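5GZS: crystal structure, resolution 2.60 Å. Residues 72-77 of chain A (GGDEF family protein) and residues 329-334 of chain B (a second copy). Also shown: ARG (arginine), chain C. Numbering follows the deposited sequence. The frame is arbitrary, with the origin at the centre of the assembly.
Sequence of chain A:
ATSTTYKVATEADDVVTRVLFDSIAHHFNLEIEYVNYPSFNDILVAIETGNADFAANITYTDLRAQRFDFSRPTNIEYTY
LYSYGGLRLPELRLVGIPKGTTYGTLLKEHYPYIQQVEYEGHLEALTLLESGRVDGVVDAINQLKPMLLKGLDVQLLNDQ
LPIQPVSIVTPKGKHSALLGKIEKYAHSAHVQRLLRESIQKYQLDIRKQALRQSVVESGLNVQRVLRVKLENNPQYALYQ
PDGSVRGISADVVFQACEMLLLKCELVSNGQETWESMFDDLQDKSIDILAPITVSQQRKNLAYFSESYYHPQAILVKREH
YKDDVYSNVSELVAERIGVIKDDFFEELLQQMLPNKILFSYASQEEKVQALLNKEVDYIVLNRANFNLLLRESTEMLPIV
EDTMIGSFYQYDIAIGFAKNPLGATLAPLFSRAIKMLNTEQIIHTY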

# COMPACT_ATOMS: atom_id res chain seq x y z
N ARG A 72 27.56 9.36 -17.91
CA ARG A 72 26.80 8.45 -17.09
C ARG A 72 26.41 9.18 -15.80
O ARG A 72 27.04 10.17 -15.45
CB ARG A 72 27.61 7.19 -16.84
CG ARG A 72 28.07 6.57 -18.16
CD ARG A 72 28.54 5.14 -18.01
NE ARG A 72 27.86 4.29 -18.97
CZ ARG A 72 28.23 4.15 -20.23
NH1 ARG A 72 29.30 4.81 -20.68
NH2 ARG A 72 27.54 3.36 -21.05
N PRO A 73 25.34 8.73 -15.13
CA PRO A 73 24.85 9.49 -13.98
C PRO A 73 25.93 9.69 -12.93
O PRO A 73 26.71 8.77 -12.70
CB PRO A 73 23.69 8.64 -13.45
CG PRO A 73 23.72 7.37 -14.22
CD PRO A 73 24.40 7.67 -15.51
N THR A 74 26.00 10.87 -12.32
CA THR A 74 27.13 11.22 -11.47
C THR A 74 26.67 11.40 -10.05
O THR A 74 27.49 11.37 -9.14
CB THR A 74 27.87 12.51 -11.95
OG1 THR A 74 26.95 13.61 -12.06
CG2 THR A 74 28.52 12.30 -13.31
N ASN A 75 25.36 11.59 -9.87
CA ASN A 75 24.79 11.93 -8.54
C ASN A 75 23.27 11.95 -8.52
O ASN A 75 22.63 11.99 -9.57
CB ASN A 75 25.29 13.29 -8.07
CG ASN A 75 25.05 14.39 -9.11
OD1 ASN A 75 25.84 14.56 -10.05
ND2 ASN A 75 23.94 15.13 -8.96
N ILE A 76 22.71 11.94 -7.31
CA ILE A 76 21.27 12.14 -7.15
C ILE A 76 20.94 13.63 -7.24
O ILE A 76 21.82 14.48 -7.34
CB ILE A 76 20.72 11.58 -5.80
CG1 ILE A 76 21.25 12.37 -4.61
CG2 ILE A 76 20.98 10.08 -5.67
CD1 ILE A 76 20.85 11.80 -3.29
N GLU A 77 19.65 13.94 -7.21
CA GLU A 77 19.20 15.31 -7.24
C GLU A 77 18.07 15.47 -6.21
O GLU A 77 17.01 14.85 -6.33
CB GLU A 77 18.73 15.67 -8.65
CG GLU A 77 18.23 17.07 -8.85
CD GLU A 77 17.61 17.22 -10.24
OE1 GLU A 77 16.82 16.32 -10.62
OE2 GLU A 77 17.90 18.23 -10.94
N VAL B 329 17.68 3.08 -4.19
CA VAL B 329 18.56 2.57 -5.23
C VAL B 329 19.13 3.64 -6.18
O VAL B 329 20.17 3.43 -6.81
CB VAL B 329 17.85 1.44 -6.05
CG1 VAL B 329 16.62 1.94 -6.79
CG2 VAL B 329 18.83 0.76 -7.00
N SER B 330 18.48 4.80 -6.25
CA SER B 330 19.03 5.93 -7.01
C SER B 330 20.38 6.41 -6.50
O SER B 330 21.15 7.06 -7.22
CB SER B 330 18.06 7.11 -6.99
OG SER B 330 17.14 7.01 -8.05
N GLU B 331 20.68 6.09 -5.25
CA GLU B 331 21.95 6.49 -4.66
C GLU B 331 23.05 5.45 -4.94
O GLU B 331 24.12 5.52 -4.31
CB GLU B 331 21.77 6.73 -3.16
CG GLU B 331 20.82 7.89 -2.85
CD GLU B 331 20.30 7.86 -1.43
OE1 GLU B 331 19.51 8.75 -1.04
OE2 GLU B 331 20.68 6.93 -0.69
N LEU B 332 22.80 4.50 -5.86
CA LEU B 332 23.81 3.50 -6.24
C LEU B 332 24.55 3.84 -7.52
O LEU B 332 25.10 2.97 -8.21
CB LEU B 332 23.19 2.11 -6.38
CG LEU B 332 23.56 1.26 -5.16
CD1 LEU B 332 23.39 2.08 -3.90
CD2 LEU B 332 22.75 0.04 -5.06
N VAL B 333 24.59 5.14 -7.80
CA VAL B 333 25.05 5.71 -9.05
C VAL B 333 26.48 5.29 -9.40
O VAL B 333 26.89 5.32 -10.57
CB VAL B 333 24.94 7.24 -8.97
CG1 VAL B 333 25.94 7.81 -7.95
CG2 VAL B 333 25.14 7.86 -10.31
N ALA B 334 27.23 4.90 -8.37
CA ALA B 334 28.63 4.56 -8.56
C ALA B 334 28.97 3.21 -7.95
O ALA B 334 30.14 2.85 -7.86
CB ALA B 334 29.52 5.64 -7.97
N ARG C . 17.00 16.35 -13.36
CA ARG C . 15.70 16.70 -13.90
C ARG C . 15.77 16.88 -15.41
O ARG C . 14.77 16.75 -16.12
CB ARG C . 15.18 17.97 -13.24
CG ARG C . 16.02 19.20 -13.51
CD ARG C . 15.60 20.28 -12.54
NE ARG C . 16.28 21.54 -12.80
CZ ARG C . 17.54 21.77 -12.48
NH1 ARG C . 18.28 20.82 -11.91
NH2 ARG C . 18.08 22.95 -12.76
OXT ARG C . 16.82 17.17 -15.96

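The two stretches, one from each copy of the protein, meet through van der Waals packing alone: no hydrogen bond crosses between them, and together they bury 256 Å². Two side chains carry most of this contact, Val B333 reaching into the backbone of chain A and Ile A76 resting on the turn of chain B.

Arg A72 takes no part. Its CA-to-CB bond points sideways and the end of its side chain leads away from the chain B stretch.

Contact begins at Pro A73, whose CA-to-CB bond points toward chain B, as that of Val B333 points toward chain A. Pro A73 CA and Val B333 CA lie 6.2 Å apart, close enough for the short valine branches to bridge the gap. With chi1 in the p well, Val B333 places CG2 3.5 Å from Pro A73 CB, an apolar contact between side chains. Val B333 CG2 also lies only 3.0 Å from Pro A73 O, a tight approach for a carbon and a carbonyl oxygen that cannot be counted as a hydrogen bond. Proline suits this position by offering a compact, rigid hydrocarbon ring, with no polar side-chain group left to be satisfied beside the methyl.

At Thr A74 and Asn A75 the CA-to-CB bonds point away, and it is the main chain that faces the neighbouring copy. Val B333 CG2 packs 3.7 Å from Thr A74 N and 3.8 Å from Asn A75 N, so a single methyl touches three successive residues. Val B333 has 83 Å² covered, the largest share of any residue here. The polar side chains, meanwhile, are occupied within their own chain. Thr A74 OG1 donates a very short hydrogen bond of 2.5 Å to Asn A75 OD1, while Asn A75 ND2 donates to Ile A76 O at 2.7 Å. These bonds satisfy polar groups in buried residues and tie together the segment against which the valine packs.

Ile A76 makes the second main contact, with 68 Å² covered. Its CA-to-CB bond runs sideways, yet with chi1 in the p well, Ile A76 CG2 lies 3.4 Å from Ser B330 O and 3.6 Å from Glu B331 CG. The isoleucine methyl thus meets a backbone carbonyl and the aliphatic part of a glutamate. Such an arrangement lets Glu B331 contribute hydrocarbon to the interface while its OE2 is hydrogen-bonded to a residue just beyond one of the two stretches. Ser B330 OG is likewise satisfied elsewhere in the structure. Within chain B, Leu B332 N donates to Val B329 O at 3.0 Å, closing the turn; the CA-to-CB bond of Leu B332 points away from the chain A stretch.

Glu A77 lies beyond reach of the chain B stretch and instead binds the free arginine. Glu A77 OE1 accepts a hydrogen bond from ARG N at 2.7 Å, and Glu A77 OE2 accepts one from ARG NH1 at 2.8 Å, so one carboxylate holds both the amino and guanidinium groups of the ligand.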